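Local coordinates for major capsid protein (Norovirus Hu/GI.7/TCH-060/USA/2003, PDB 4P25) that forms the protruding P domain of the norovirus capsid and binds histo-blood group antigens such as the Lewis Y glycan, at residues E241-H246 with F286-W291; R68-S73 with N81-D86; I27-V32 with Y204-F209; F101-A106 with W174-Y179. All coordinates share one frame; numbering follows the deposited sequence.

Interaction 1: residues E241-H246 with F286-W291; sequences EAALLH and FVFSSW
Ala243 to His246 pair with Val287 to Trp291 as antiparallel strands whose axes come within 4.5 Å, their N-to-C directions 135° apart. The register slips by one residue in the middle: Leu244 faces both Ser289 and Ser290, a classic beta bulge. Its carbonyl oxygen takes a firm bond from Ser289 N at 2.8 Å and only a weak one from Ser290 N, while Leu244 N donates to Ser290 O. Past the bulge, His246 and Val287 exchange two backbone bonds.

The bulge also turns Ser289 toward the partner strand, where its CB sits over one face of the His246 imidazole, a CH-pi contact 3.8 Å from the ring centroid and 15° off the normal. His246 CG lies anti to the carbonyl carbon (chi1 -67°), which sets one ring face against Ser289 CB. On the other face of the sheet, Ala243 CB meets the Phe288 ring at its edge, in plane, 3.7 Å from CE1, and Trp291 CZ3 approaches the same methyl. Phe288 CE1 in turn lies over the centre of the Trp291 ring. Leu245 splits its branches, CD1 to Phe286 CD1 at 4.0 Å and CD2 to the Phe288 backbone.

Strand 242-248 is flanked on its other edge by strand 255-262, with backbone bonds from Ala243 to Leu261 and from Leu245 to Phe259; Phe259 also meets Phe286 edge-to-face.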
loop_
_atom_site.group_PDB
_atom_site.type_symbol
_atom_site.label_atom_id
_atom_site.label_comp_id
_atom_site.label_asym_id
_atom_site.label_seq_id
_atom_site.Cartn_x
_atom_site.Cartn_y
_atom_site.Cartn_z
ATOM N N GLU A 241 -1.300 -4.194 -30.582
ATOM C CA GLU A 241 -0.626 -5.382 -30.083
ATOM C C GLU A 241 0.307 -5.071 -28.920
ATOM O O GLU A 241 0.704 -5.968 -28.178
ATOM C CB GLU A 241 0.122 -6.074 -31.220
ATOM C CG GLU A 241 -0.823 -6.658 -32.263
ATOM C CD GLU A 241 -0.103 -7.199 -33.477
ATOM O OE1 GLU A 241 0.963 -6.654 -33.830
ATOM O OE2 GLU A 241 -0.610 -8.169 -34.079
ATOM N N ALA A 242 0.645 -3.795 -28.763
ATOM C CA ALA A 242 1.457 -3.340 -27.638
ATOM C C ALA A 242 1.296 -1.837 -27.480
ATOM O O ALA A 242 0.995 -1.130 -28.448
ATOM C CB ALA A 242 2.922 -3.699 -27.844
ATOM N N ALA A 243 1.488 -1.351 -26.259
ATOM C CA ALA A 243 1.452 0.080 -25.994
ATOM C C ALA A 243 2.868 0.597 -25.829
ATOM O O ALA A 243 3.616 0.129 -24.965
ATOM C CB ALA A 243 0.626 0.380 -24.748
ATOM N N LEU A 244 3.243 1.547 -26.678
ATOM C CA LEU A 244 4.549 2.178 -26.581
ATOM C C LEU A 244 4.517 3.231 -25.484
ATOM O O LEU A 244 3.685 4.135 -25.510
ATOM C CB LEU A 244 4.939 2.821 -27.917
ATOM C CG LEU A 244 6.276 3.566 -27.937
ATOM C CD1 LEU A 244 7.448 2.605 -27.768
ATOM C CD2 LEU A 244 6.418 4.384 -29.216
ATOM N N LEU A 245 5.414 3.101 -24.512
ATOM C CA LEU A 245 5.510 4.064 -23.423
ATOM C C LEU A 245 6.820 4.817 -23.515
ATOM O O LEU A 245 7.822 4.277 -23.973
ATOM C CB LEU A 245 5.476 3.358 -22.066
ATOM C CG LEU A 245 4.371 2.360 -21.753
ATOM C CD1 LEU A 245 4.573 1.826 -20.349
ATOM C CD2 LEU A 245 2.992 2.992 -21.907
ATOM N N HIS A 246 6.807 6.063 -23.065
ATOM C CA HIS A 246 8.031 6.818 -22.871
ATOM C C HIS A 246 8.263 6.979 -21.373
ATOM O O HIS A 246 7.319 7.158 -20.605
ATOM C CB HIS A 246 7.919 8.194 -23.524
ATOM C CG HIS A 246 7.849 8.151 -25.021
ATOM N ND1 HIS A 246 7.363 9.202 -25.768
ATOM C CD2 HIS A 246 8.218 7.199 -25.905
ATOM C CE1 HIS A 246 7.427 8.895 -27.051
ATOM N NE2 HIS A 246 7.941 7.684 -27.165
ATOM N N PHE A 286 6.314 7.035 -16.460
ATOM C CA PHE A 286 5.873 6.388 -17.695
ATOM C C PHE A 286 4.675 7.123 -18.277
ATOM O O PHE A 286 3.739 7.487 -17.560
ATOM C CB PHE A 286 5.508 4.920 -17.476
ATOM C CG PHE A 286 6.684 4.039 -17.176
ATOM C CD1 PHE A 286 7.472 3.522 -18.195
ATOM C CD2 PHE A 286 6.995 3.715 -15.868
ATOM C CE1 PHE A 286 8.552 2.705 -17.914
ATOM C CE2 PHE A 286 8.073 2.895 -15.577
ATOM C CZ PHE A 286 8.853 2.389 -16.601
ATOM N N VAL A 287 4.710 7.332 -19.585
ATOM C CA VAL A 287 3.639 8.023 -20.287
ATOM C C VAL A 287 3.271 7.240 -21.541
ATOM O O VAL A 287 4.145 6.896 -22.335
ATOM C CB VAL A 287 4.066 9.450 -20.686
ATOM C CG1 VAL A 287 2.940 10.174 -21.422
ATOM C CG2 VAL A 287 4.515 10.243 -19.466
ATOM N N PHE A 288 1.984 6.949 -21.717
ATOM C CA PHE A 288 1.522 6.291 -22.940
ATOM C C PHE A 288 1.757 7.189 -24.148
ATOM O O PHE A 288 1.355 8.355 -24.158
ATOM C CB PHE A 288 0.035 5.938 -22.845
ATOM C CG PHE A 288 -0.547 5.401 -24.128
ATOM C CD1 PHE A 288 -0.504 4.045 -24.412
ATOM C CD2 PHE A 288 -1.146 6.253 -25.047
ATOM C CE1 PHE A 288 -1.044 3.551 -25.592
ATOM C CE2 PHE A 288 -1.681 5.766 -26.228
ATOM C CZ PHE A 288 -1.633 4.414 -26.498
ATOM N N SER A 289 2.388 6.637 -25.180
ATOM C CA SER A 289 2.641 7.404 -26.392
ATOM C C SER A 289 1.726 7.000 -27.550
ATOM O O SER A 289 1.043 7.846 -28.122
ATOM C CB SER A 289 4.107 7.295 -26.804
ATOM O OG SER A 289 4.369 8.150 -27.902
ATOM N N SER A 290 1.717 5.714 -27.892
ATOM C CA SER A 290 0.854 5.222 -28.965
ATOM C C SER A 290 0.734 3.703 -28.958
ATOM O O SER A 290 1.523 3.005 -28.317
ATOM C CB SER A 290 1.379 5.678 -30.328
ATOM O OG SER A 290 2.628 5.071 -30.613
ATOM N N TRP A 291 -0.270 3.201 -29.671
ATOM C CA TRP A 291 -0.399 1.774 -29.912
ATOM C C TRP A 291 0.516 1.376 -31.058
ATOM O O TRP A 291 0.574 2.057 -32.087
ATOM C CB TRP A 291 -1.849 1.409 -30.239
ATOM C CG TRP A 291 -2.781 1.569 -29.077
ATOM C CD1 TRP A 291 -3.670 2.584 -28.869
ATOM C CD2 TRP A 291 -2.912 0.684 -27.958
ATOM N NE1 TRP A 291 -4.347 2.384 -27.688
ATOM C CE2 TRP A 291 -3.901 1.227 -27.111
ATOM C CE3 TRP A 291 -2.290 -0.512 -27.591
ATOM C CZ2 TRP A 291 -4.283 0.608 -25.919
ATOM C CZ3 TRP A 291 -2.669 -1.124 -26.409
ATOM C CH2 TRP A 291 -3.657 -0.563 -25.587
#

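Interaction 2: residues R68-S73 with N81-D86; sequences RGKVFS and NLTELD
Strands 68-73 and 81-83 run antiparallel, 152° between their directions, and close to 4.0 Å between the CA atoms of Gly69 and Leu82. Gly69 has no side chain, and its CA packs directly on the partner backbone, 3.2 Å from Asn81 O. Lys70 and Asn81 exchange two nearly straight backbone bonds, and Thr83 N donates to Arg68 O.

Arg68 carries much of the contact. With CG anti to the backbone N (chi1 -173°) and the chain extended to NE, it reaches past Thr83 OG1 and along the backbone of Glu84 to Leu85. There NH1 donates to Leu85 O at 3.0 Å; the oxygen lies in the guanidinium plane, but NH1 stands above the carbonyl plane. NH2 forms a salt bridge with Asp154, so the two ends of the guanidinium bind different parts of the chain. Lys70 NZ reaches Thr83 OG1 through a water that accepts from NZ at 2.7 Å and donates to the hydroxyl, whose own proton goes to Glu84 O. At the far end, the Asn81 amide lies nearly parallel to the Phe72 ring, 8° between planes, with OD1 3.2 Å from Phe72 CD1.

The two strands form a beta hairpin within a larger antiparallel sheet: strand 154-163 borders 66-73 through Gly69 and Gln155, and strand 142-144 lies beyond 78-83.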
loop_
_atom_site.group_PDB
_atom_site.type_symbol
_atom_site.label_atom_id
_atom_site.label_comp_id
_atom_site.label_asym_id
_atom_site.label_seq_id
_atom_site.Cartn_x
_atom_site.Cartn_y
_atom_site.Cartn_z
ATOM N N ARG A 68 -4.620 -13.716 6.132
ATOM C CA ARG A 68 -5.590 -13.698 7.217
ATOM C C ARG A 68 -6.150 -15.097 7.399
ATOM O O ARG A 68 -6.366 -15.822 6.428
ATOM C CB ARG A 68 -6.717 -12.698 6.939
ATOM C CG ARG A 68 -7.663 -12.516 8.123
ATOM C CD ARG A 68 -8.637 -11.380 7.881
ATOM N NE ARG A 68 -9.556 -11.192 9.006
ATOM C CZ ARG A 68 -10.316 -10.113 9.176
ATOM N NH1 ARG A 68 -10.259 -9.108 8.302
ATOM N NH2 ARG A 68 -11.125 -10.024 10.224
ATOM N N GLY A 69 -6.379 -15.479 8.647
ATOM C CA GLY A 69 -6.955 -16.782 8.914
ATOM C C GLY A 69 -7.243 -17.014 10.376
ATOM O O GLY A 69 -6.896 -16.209 11.242
ATOM N N LYS A 70 -7.895 -18.134 10.645
ATOM C CA LYS A 70 -8.213 -18.520 12.011
ATOM C C LYS A 70 -7.292 -19.624 12.495
ATOM O O LYS A 70 -7.113 -20.641 11.824
ATOM C CB LYS A 70 -9.674 -18.943 12.106
ATOM C CG LYS A 70 -10.606 -17.771 11.890
ATOM C CD LYS A 70 -12.048 -18.183 11.693
ATOM C CE LYS A 70 -12.913 -16.944 11.571
ATOM N NZ LYS A 70 -12.317 -15.938 10.644
ATOM N N VAL A 71 -6.710 -19.412 13.670
ATOM C CA VAL A 71 -5.790 -20.378 14.259
ATOM C C VAL A 71 -6.524 -21.657 14.642
ATOM O O VAL A 71 -7.602 -21.606 15.237
ATOM C CB VAL A 71 -5.091 -19.783 15.499
ATOM C CG1 VAL A 71 -4.229 -20.835 16.208
ATOM C CG2 VAL A 71 -4.256 -18.576 15.100
ATOM N N PHE A 72 -5.942 -22.796 14.274
ATOM C CA PHE A 72 -6.471 -24.097 14.676
ATOM C C PHE A 72 -5.339 -25.023 15.130
ATOM O O PHE A 72 -4.165 -24.746 14.885
ATOM C CB PHE A 72 -7.307 -24.736 13.552
ATOM C CG PHE A 72 -6.495 -25.247 12.386
ATOM C CD1 PHE A 72 -6.090 -24.388 11.373
ATOM C CD2 PHE A 72 -6.159 -26.587 12.294
ATOM C CE1 PHE A 72 -5.350 -24.863 10.297
ATOM C CE2 PHE A 72 -5.422 -27.064 11.223
ATOM C CZ PHE A 72 -5.015 -26.203 10.226
ATOM N N SER A 73 -5.698 -26.108 15.805
ATOM C CA SER A 73 -4.706 -27.041 16.329
ATOM C C SER A 73 -4.365 -28.121 15.310
ATOM O O SER A 73 -5.257 -28.752 14.740
ATOM C CB SER A 73 -5.218 -27.705 17.610
ATOM O OG SER A 73 -5.483 -26.750 18.622
ATOM N N ASN A 81 -6.529 -21.574 9.245
ATOM C CA ASN A 81 -7.561 -21.810 8.253
ATOM C C ASN A 81 -7.816 -20.476 7.582
ATOM O O ASN A 81 -8.362 -19.555 8.193
ATOM C CB ASN A 81 -8.842 -22.347 8.892
ATOM C CG ASN A 81 -8.745 -23.816 9.272
ATOM O OD1 ASN A 81 -9.142 -24.212 10.367
ATOM N ND2 ASN A 81 -8.220 -24.630 8.363
ATOM N N LEU A 82 -7.397 -20.367 6.331
ATOM C CA LEU A 82 -7.342 -19.072 5.652
ATOM C C LEU A 82 -8.712 -18.477 5.336
ATOM O O LEU A 82 -9.669 -19.199 5.061
ATOM C CB LEU A 82 -6.523 -19.184 4.364
ATOM C CG LEU A 82 -5.064 -19.627 4.519
ATOM C CD1 LEU A 82 -4.376 -19.765 3.160
ATOM C CD2 LEU A 82 -4.302 -18.666 5.433
ATOM N N THR A 83 -8.796 -17.150 5.401
ATOM C CA THR A 83 -9.928 -16.414 4.854
ATOM C C THR A 83 -9.393 -15.375 3.876
ATOM O O THR A 83 -8.181 -15.200 3.759
ATOM C CB THR A 83 -10.730 -15.680 5.953
ATOM O OG1 THR A 83 -9.910 -14.678 6.570
ATOM C CG2 THR A 83 -11.223 -16.665 7.014
ATOM N N GLU A 84 -10.286 -14.676 3.181
ATOM C CA GLU A 84 -9.865 -13.501 2.434
ATOM C C GLU A 84 -9.453 -12.433 3.450
ATOM O O GLU A 84 -9.801 -12.521 4.636
ATOM C CB GLU A 84 -10.990 -12.999 1.520
ATOM C CG GLU A 84 -11.475 -14.030 0.498
ATOM C CD GLU A 84 -10.458 -14.325 -0.602
ATOM O OE1 GLU A 84 -9.474 -13.563 -0.746
ATOM O OE2 GLU A 84 -10.646 -15.333 -1.324
ATOM N N LEU A 85 -8.705 -11.433 2.994
ATOM C CA LEU A 85 -8.164 -10.402 3.887
ATOM C C LEU A 85 -9.239 -9.560 4.577
ATOM O O LEU A 85 -8.989 -8.969 5.633
ATOM C CB LEU A 85 -7.197 -9.495 3.133
ATOM C CG LEU A 85 -5.941 -10.176 2.577
ATOM C CD1 LEU A 85 -5.150 -9.214 1.700
ATOM C CD2 LEU A 85 -5.075 -10.735 3.708
ATOM N N ASP A 86 -10.430 -9.505 3.986
ATOM C CA ASP A 86 -11.529 -8.734 4.566
ATOM C C ASP A 86 -12.340 -9.551 5.577
ATOM O O ASP A 86 -13.342 -9.079 6.129
ATOM C CB ASP A 86 -12.424 -8.137 3.466
ATOM C CG ASP A 86 -13.153 -9.193 2.653
ATOM O OD1 ASP A 86 -12.936 -10.401 2.882
ATOM O OD2 ASP A 86 -13.941 -8.808 1.762
HETATM O O HOH W 1 -5.233 -14.972 3.578
HETATM O O HOH W 2 -9.993 -15.083 9.542
#

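Interaction 3: residues I27-V32 with Y204-F209; sequences INKMTV and YFMSDF
Met206 is faced by two residues at once, Asn28 and Lys29, in a classic beta bulge at the start of the pairing. Asn28 N donates to Met206 O at 2.7 Å, almost straight at 174°, and Met206 N returns a bond to Lys29 O. Beyond the bulge Thr31 and Tyr204 bond in both directions, and Met30 CA comes within 3.2 Å of Tyr204 O.

The Met30 chain runs alongside the Phe205 side chain in the same direction. Met30 CG touches the ring at CE1 and CD1, while SD stands 5.2 Å from the ring centroid in an oblique Met-aromatic contact. Ile27 comes in on the same residue from another direction, its CD1 3.7 Å from Phe205 CB.

The pairing is antiparallel, 134° between directions, and adds the short strand 29-31 to strand 201-208, which also pairs with strand 218-221 in the same curled sheet; residues from early in the chain are thereby joined to a strand more than 170 positions later.

On the opposite face a bend at chi2 (-56°) sets Met206 SD against Thr31 CG2 at 3.7 Å. That methyl occupies the slot between the backbone N and the carbonyl carbon, beside the sulfur. Lys29 CG packs on Met206 CB at 3.9 Å. Gln218 NE2 binds both Asn28 OD1 and Asp208 OD1, and Asp208 also packs against Val116 of the second subunit.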
loop_
_atom_site.group_PDB
_atom_site.type_symbol
_atom_site.label_atom_id
_atom_site.label_comp_id
_atom_site.label_asym_id
_atom_site.label_seq_id
_atom_site.Cartn_x
_atom_site.Cartn_y
_atom_site.Cartn_z
ATOM N N ILE A 27 9.229 0.803 -5.052
ATOM C CA ILE A 27 10.188 0.462 -6.096
ATOM C C ILE A 27 11.437 1.332 -5.993
ATOM O O ILE A 27 11.343 2.553 -5.841
ATOM C CB ILE A 27 9.552 0.569 -7.488
ATOM C CG1 ILE A 27 8.446 -0.483 -7.606
ATOM C CG2 ILE A 27 10.604 0.365 -8.584
ATOM C CD1 ILE A 27 7.589 -0.346 -8.828
ATOM N N ASN A 28 12.591 0.670 -6.053
ATOM C CA ASN A 28 13.896 1.295 -5.916
ATOM C C ASN A 28 14.602 1.478 -7.255
ATOM O O ASN A 28 15.365 2.425 -7.434
ATOM C CB ASN A 28 14.768 0.427 -4.994
ATOM C CG ASN A 28 16.226 0.836 -5.003
ATOM O OD1 ASN A 28 17.058 0.207 -5.662
ATOM N ND2 ASN A 28 16.546 1.885 -4.260
ATOM N N LYS A 29 14.346 0.564 -8.191
ATOM C CA LYS A 29 14.988 0.600 -9.503
ATOM C C LYS A 29 14.344 -0.401 -10.445
ATOM O O LYS A 29 13.567 -1.260 -10.020
ATOM C CB LYS A 29 16.483 0.278 -9.387
ATOM C CG LYS A 29 16.777 -1.157 -8.967
ATOM C CD LYS A 29 18.257 -1.367 -8.674
ATOM C CE LYS A 29 19.036 -1.778 -9.914
ATOM N NZ LYS A 29 20.487 -1.950 -9.607
ATOM N N MET A 30 14.666 -0.271 -11.730
ATOM C CA MET A 30 14.322 -1.263 -12.741
ATOM C C MET A 30 15.552 -2.077 -13.056
ATOM O O MET A 30 16.674 -1.626 -12.838
ATOM C CB MET A 30 13.907 -0.578 -14.040
ATOM C CG MET A 30 12.563 0.083 -14.025
ATOM S SD MET A 30 12.286 1.011 -15.549
ATOM C CE MET A 30 13.255 2.490 -15.259
ATOM N N THR A 31 15.351 -3.272 -13.596
ATOM C CA THR A 31 16.468 -4.036 -14.129
ATOM C C THR A 31 15.965 -5.057 -15.137
ATOM O O THR A 31 14.757 -5.285 -15.254
ATOM C CB THR A 31 17.261 -4.740 -13.006
ATOM O OG1 THR A 31 18.536 -5.166 -13.514
ATOM C CG2 THR A 31 16.492 -5.942 -12.457
ATOM N N VAL A 32 16.890 -5.646 -15.884
ATOM C CA VAL A 32 16.577 -6.810 -16.697
ATOM C C VAL A 32 17.254 -7.998 -16.030
ATOM O O VAL A 32 18.203 -7.820 -15.265
ATOM C CB VAL A 32 17.061 -6.639 -18.149
ATOM C CG1 VAL A 32 16.221 -5.585 -18.863
ATOM C CG2 VAL A 32 18.540 -6.266 -18.183
ATOM N N TYR A 204 11.952 -5.666 -14.874
ATOM C CA TYR A 204 11.594 -6.018 -13.509
ATOM C C TYR A 204 11.766 -4.819 -12.604
ATOM O O TYR A 204 12.765 -4.105 -12.677
ATOM C CB TYR A 204 12.435 -7.194 -13.011
ATOM C CG TYR A 204 12.209 -8.430 -13.841
ATOM C CD1 TYR A 204 11.120 -9.253 -13.603
ATOM C CD2 TYR A 204 13.063 -8.754 -14.887
ATOM C CE1 TYR A 204 10.894 -10.373 -14.370
ATOM C CE2 TYR A 204 12.846 -9.879 -15.663
ATOM C CZ TYR A 204 11.758 -10.680 -15.399
ATOM O OH TYR A 204 11.524 -11.799 -16.161
ATOM N N PHE A 205 10.766 -4.603 -11.759
ATOM C CA PHE A 205 10.765 -3.491 -10.828
ATOM C C PHE A 205 11.172 -4.024 -9.465
ATOM O O PHE A 205 10.530 -4.937 -8.928
ATOM C CB PHE A 205 9.379 -2.841 -10.829
ATOM C CG PHE A 205 8.959 -2.366 -12.195
ATOM C CD1 PHE A 205 9.353 -1.120 -12.658
ATOM C CD2 PHE A 205 8.214 -3.185 -13.036
ATOM C CE1 PHE A 205 8.991 -0.683 -13.932
ATOM C CE2 PHE A 205 7.849 -2.756 -14.308
ATOM C CZ PHE A 205 8.237 -1.505 -14.757
ATOM N N MET A 206 12.260 -3.476 -8.925
ATOM C CA MET A 206 12.936 -4.048 -7.765
ATOM C C MET A 206 12.696 -3.250 -6.488
ATOM O O MET A 206 12.652 -2.019 -6.518
ATOM C CB MET A 206 14.450 -4.115 -8.013
ATOM C CG MET A 206 14.866 -4.771 -9.332
ATOM S SD MET A 206 14.235 -6.443 -9.573
ATOM C CE MET A 206 15.018 -7.321 -8.220
ATOM N N SER A 207 12.570 -3.956 -5.365
ATOM C CA SER A 207 12.434 -3.315 -4.062
ATOM C C SER A 207 13.379 -3.908 -3.031
ATOM O O SER A 207 13.570 -5.124 -2.981
ATOM C CB SER A 207 11.003 -3.463 -3.529
ATOM O OG SER A 207 10.080 -2.741 -4.321
ATOM N N ASP A 208 13.955 -3.046 -2.199
ATOM C CA ASP A 208 14.606 -3.495 -0.977
ATOM C C ASP A 208 13.588 -4.223 -0.104
ATOM O O ASP A 208 12.457 -3.762 0.064
ATOM C CB ASP A 208 15.162 -2.308 -0.191
ATOM C CG ASP A 208 16.248 -1.568 -0.936
ATOM O OD1 ASP A 208 17.061 -2.229 -1.614
ATOM O OD2 ASP A 208 16.292 -0.324 -0.832
ATOM N N PHE A 209 13.997 -5.359 0.449
ATOM C CA PHE A 209 13.143 -6.137 1.328
ATOM C C PHE A 209 14.045 -7.076 2.110
ATOM O O PHE A 209 15.061 -7.531 1.584
ATOM C CB PHE A 209 12.106 -6.927 0.520
ATOM C CG PHE A 209 10.994 -7.494 1.360
ATOM C CD1 PHE A 209 9.956 -6.688 1.783
ATOM C CD2 PHE A 209 10.996 -8.829 1.728
ATOM C CE1 PHE A 209 8.934 -7.198 2.563
ATOM C CE2 PHE A 209 9.976 -9.346 2.505
ATOM C CZ PHE A 209 8.945 -8.526 2.924
#

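Interaction 4: residues F101-A106 with W174-Y179; sequences FPDIGA and WKIPSY
Tyr179 points its hydroxyl at Asp103, OH 3.3 Å from CB, while its ring meets Phe101 edge-on: Phe101 CD2 lies near the tyrosine plane, 4.4 Å from CE1. A water joins the backbone of Phe101 to this hydroxyl, donating to Phe101 O and hydrogen-bonded to Tyr179 OH, each at 2.7 Å. Pro177 lays its CD against Asp103 O at 3.3 Å, and its CB covers part of one face of the Tyr179 ring. Ile176 sends CG2, anti to its carbonyl carbon, alongside Asp103 O. Farther on, Ala106 CB touches the extended Lys175 chain at CD.

Gly105 packs tightly on the Ile176 backbone, CA 3.3 Å from Ile176 C. The one direct hydrogen bond, Gly105 N to Lys175 O at 2.9 Å, approaches from well above the carbonyl plane. Asp103 turns its carboxylate to Arg22 and to the backbone N of Gln43 and Asn44. Two irregular loops are thus joined by a single direct bond, a water and close carbon contacts, with the buried acid's charge probably balanced by Arg22.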
loop_
_atom_site.group_PDB
_atom_site.type_symbol
_atom_site.label_atom_id
_atom_site.label_comp_id
_atom_site.label_asym_id
_atom_site.label_seq_id
_atom_site.Cartn_x
_atom_site.Cartn_y
_atom_site.Cartn_z
ATOM N N PHE A 101 -2.373 -13.144 -1.186
ATOM C CA PHE A 101 -1.491 -14.123 -0.557
ATOM C C PHE A 101 -0.081 -14.005 -1.145
ATOM O O PHE A 101 0.063 -13.855 -2.364
ATOM C CB PHE A 101 -2.054 -15.535 -0.780
ATOM C CG PHE A 101 -1.479 -16.575 0.143
ATOM C CD1 PHE A 101 -1.956 -16.697 1.437
ATOM C CD2 PHE A 101 -0.478 -17.431 -0.287
ATOM C CE1 PHE A 101 -1.437 -17.659 2.299
ATOM C CE2 PHE A 101 0.047 -18.396 0.568
ATOM C CZ PHE A 101 -0.437 -18.508 1.861
ATOM N N PRO A 102 0.964 -14.055 -0.299
ATOM C CA PRO A 102 2.319 -13.871 -0.846
ATOM C C PRO A 102 2.689 -14.923 -1.886
ATOM O O PRO A 102 2.177 -16.050 -1.841
ATOM C CB PRO A 102 3.224 -14.021 0.385
ATOM C CG PRO A 102 2.332 -13.740 1.571
ATOM C CD PRO A 102 0.969 -14.235 1.167
ATOM N N ASP A 103 3.573 -14.555 -2.810
ATOM C CA ASP A 103 4.003 -15.472 -3.865
ATOM C C ASP A 103 5.519 -15.599 -3.962
ATOM O O ASP A 103 6.067 -15.889 -5.030
ATOM C CB ASP A 103 3.392 -15.087 -5.224
ATOM C CG ASP A 103 4.087 -13.895 -5.878
ATOM O OD1 ASP A 103 4.752 -13.110 -5.172
ATOM O OD2 ASP A 103 3.952 -13.738 -7.109
ATOM N N ILE A 104 6.204 -15.389 -2.843
ATOM C CA ILE A 104 7.654 -15.551 -2.817
ATOM C C ILE A 104 7.954 -17.026 -2.556
ATOM O O ILE A 104 7.793 -17.520 -1.439
ATOM C CB ILE A 104 8.306 -14.654 -1.741
ATOM C CG1 ILE A 104 7.668 -13.256 -1.742
ATOM C CG2 ILE A 104 9.813 -14.576 -1.943
ATOM C CD1 ILE A 104 7.780 -12.501 -3.062
ATOM N N GLY A 105 8.375 -17.736 -3.596
ATOM C CA GLY A 105 8.469 -19.182 -3.511
ATOM C C GLY A 105 9.713 -19.741 -2.857
ATOM O O GLY A 105 10.731 -19.058 -2.737
ATOM N N ALA A 106 9.605 -20.993 -2.418
ATOM C CA ALA A 106 10.744 -21.799 -1.973
ATOM C C ALA A 106 11.586 -21.148 -0.886
ATOM O O ALA A 106 12.807 -21.044 -1.008
ATOM C CB ALA A 106 11.611 -22.206 -3.163
ATOM N N TRP A 174 12.775 -14.875 -7.148
ATOM C CA TRP A 174 12.228 -14.968 -8.499
ATOM C C TRP A 174 11.331 -16.198 -8.670
ATOM O O TRP A 174 10.646 -16.343 -9.684
ATOM C CB TRP A 174 13.364 -14.969 -9.529
ATOM C CG TRP A 174 14.150 -13.693 -9.518
ATOM C CD1 TRP A 174 15.001 -13.262 -8.540
ATOM C CD2 TRP A 174 14.156 -12.681 -10.527
ATOM N NE1 TRP A 174 15.532 -12.042 -8.876
ATOM C CE2 TRP A 174 15.029 -11.662 -10.095
ATOM C CE3 TRP A 174 13.506 -12.533 -11.757
ATOM C CZ2 TRP A 174 15.272 -10.516 -10.850
ATOM C CZ3 TRP A 174 13.747 -11.397 -12.501
ATOM C CH2 TRP A 174 14.622 -10.403 -12.047
ATOM N N LYS A 175 11.335 -17.075 -7.672
ATOM C CA LYS A 175 10.487 -18.268 -7.683
ATOM C C LYS A 175 9.099 -17.989 -7.090
ATOM O O LYS A 175 8.917 -17.033 -6.343
ATOM C CB LYS A 175 11.156 -19.389 -6.889
ATOM C CG LYS A 175 12.453 -19.878 -7.510
ATOM C CD LYS A 175 13.052 -21.019 -6.716
ATOM C CE LYS A 175 14.183 -21.685 -7.482
ATOM N NZ LYS A 175 14.838 -22.741 -6.669
ATOM N N ILE A 176 8.133 -18.833 -7.446
ATOM C CA ILE A 176 6.811 -18.789 -6.833
ATOM C C ILE A 176 6.536 -20.072 -6.036
ATOM O O ILE A 176 7.243 -21.070 -6.207
ATOM C CB ILE A 176 5.678 -18.584 -7.880
ATOM C CG1 ILE A 176 5.675 -19.716 -8.913
ATOM C CG2 ILE A 176 5.782 -17.204 -8.511
ATOM C CD1 ILE A 176 4.338 -19.886 -9.618
ATOM N N PRO A 177 5.531 -20.043 -5.145
ATOM C CA PRO A 177 5.242 -21.249 -4.368
ATOM C C PRO A 177 4.561 -22.328 -5.194
ATOM O O PRO A 177 4.105 -22.071 -6.309
ATOM C CB PRO A 177 4.246 -20.749 -3.306
ATOM C CG PRO A 177 4.391 -19.261 -3.290
ATOM C CD PRO A 177 4.723 -18.898 -4.689
ATOM N N SER A 178 4.519 -23.535 -4.635
ATOM C CA SER A 178 3.583 -24.560 -5.061
ATOM C C SER A 178 2.365 -24.386 -4.166
ATOM O O SER A 178 2.484 -24.429 -2.945
ATOM C CB SER A 178 4.178 -25.946 -4.842
ATOM O OG SER A 178 3.185 -26.946 -4.993
ATOM N N TYR A 179 1.197 -24.177 -4.761
ATOM C CA TYR A 179 0.015 -23.835 -3.973
ATOM C C TYR A 179 -0.709 -25.069 -3.463
ATOM O O TYR A 179 -1.674 -24.986 -2.699
ATOM C CB TYR A 179 -0.902 -22.896 -4.756
ATOM C CG TYR A 179 -0.266 -21.537 -4.954
ATOM C CD1 TYR A 179 -0.531 -20.494 -4.082
ATOM C CD2 TYR A 179 0.636 -21.312 -5.990
ATOM C CE1 TYR A 179 0.065 -19.248 -4.250
ATOM C CE2 TYR A 179 1.240 -20.073 -6.163
ATOM C CZ TYR A 179 0.954 -19.044 -5.288
ATOM O OH TYR A 179 1.537 -17.811 -5.450
HETATM O O HOH W 3 0.199 -15.888 -4.201
#

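Interactions 1 and 3 belong to one curled antiparallel sheet; their centres are 21 Å apart, and Phe286 packs on both Met30 and Phe205. Interaction 2 lies in the other sheet, its centre 41 Å from that of interaction 1 and across the chain's centre. Interaction 4, between loops, bridges the two: Phe101 packs on Leu82 of interaction 2, and Trp174 on Tyr204 and Met206 of interaction 3. Along the chain, interactions 2 and 4 are nested in turn within the long loop closed by 27-32 with 204-209, and interaction 1 follows. That nesting matches the norovirus P domain, whose P2 subdomain, bearing the glycan pocket, is inserted into P1; interaction 3 would then help close P1 around the insertion.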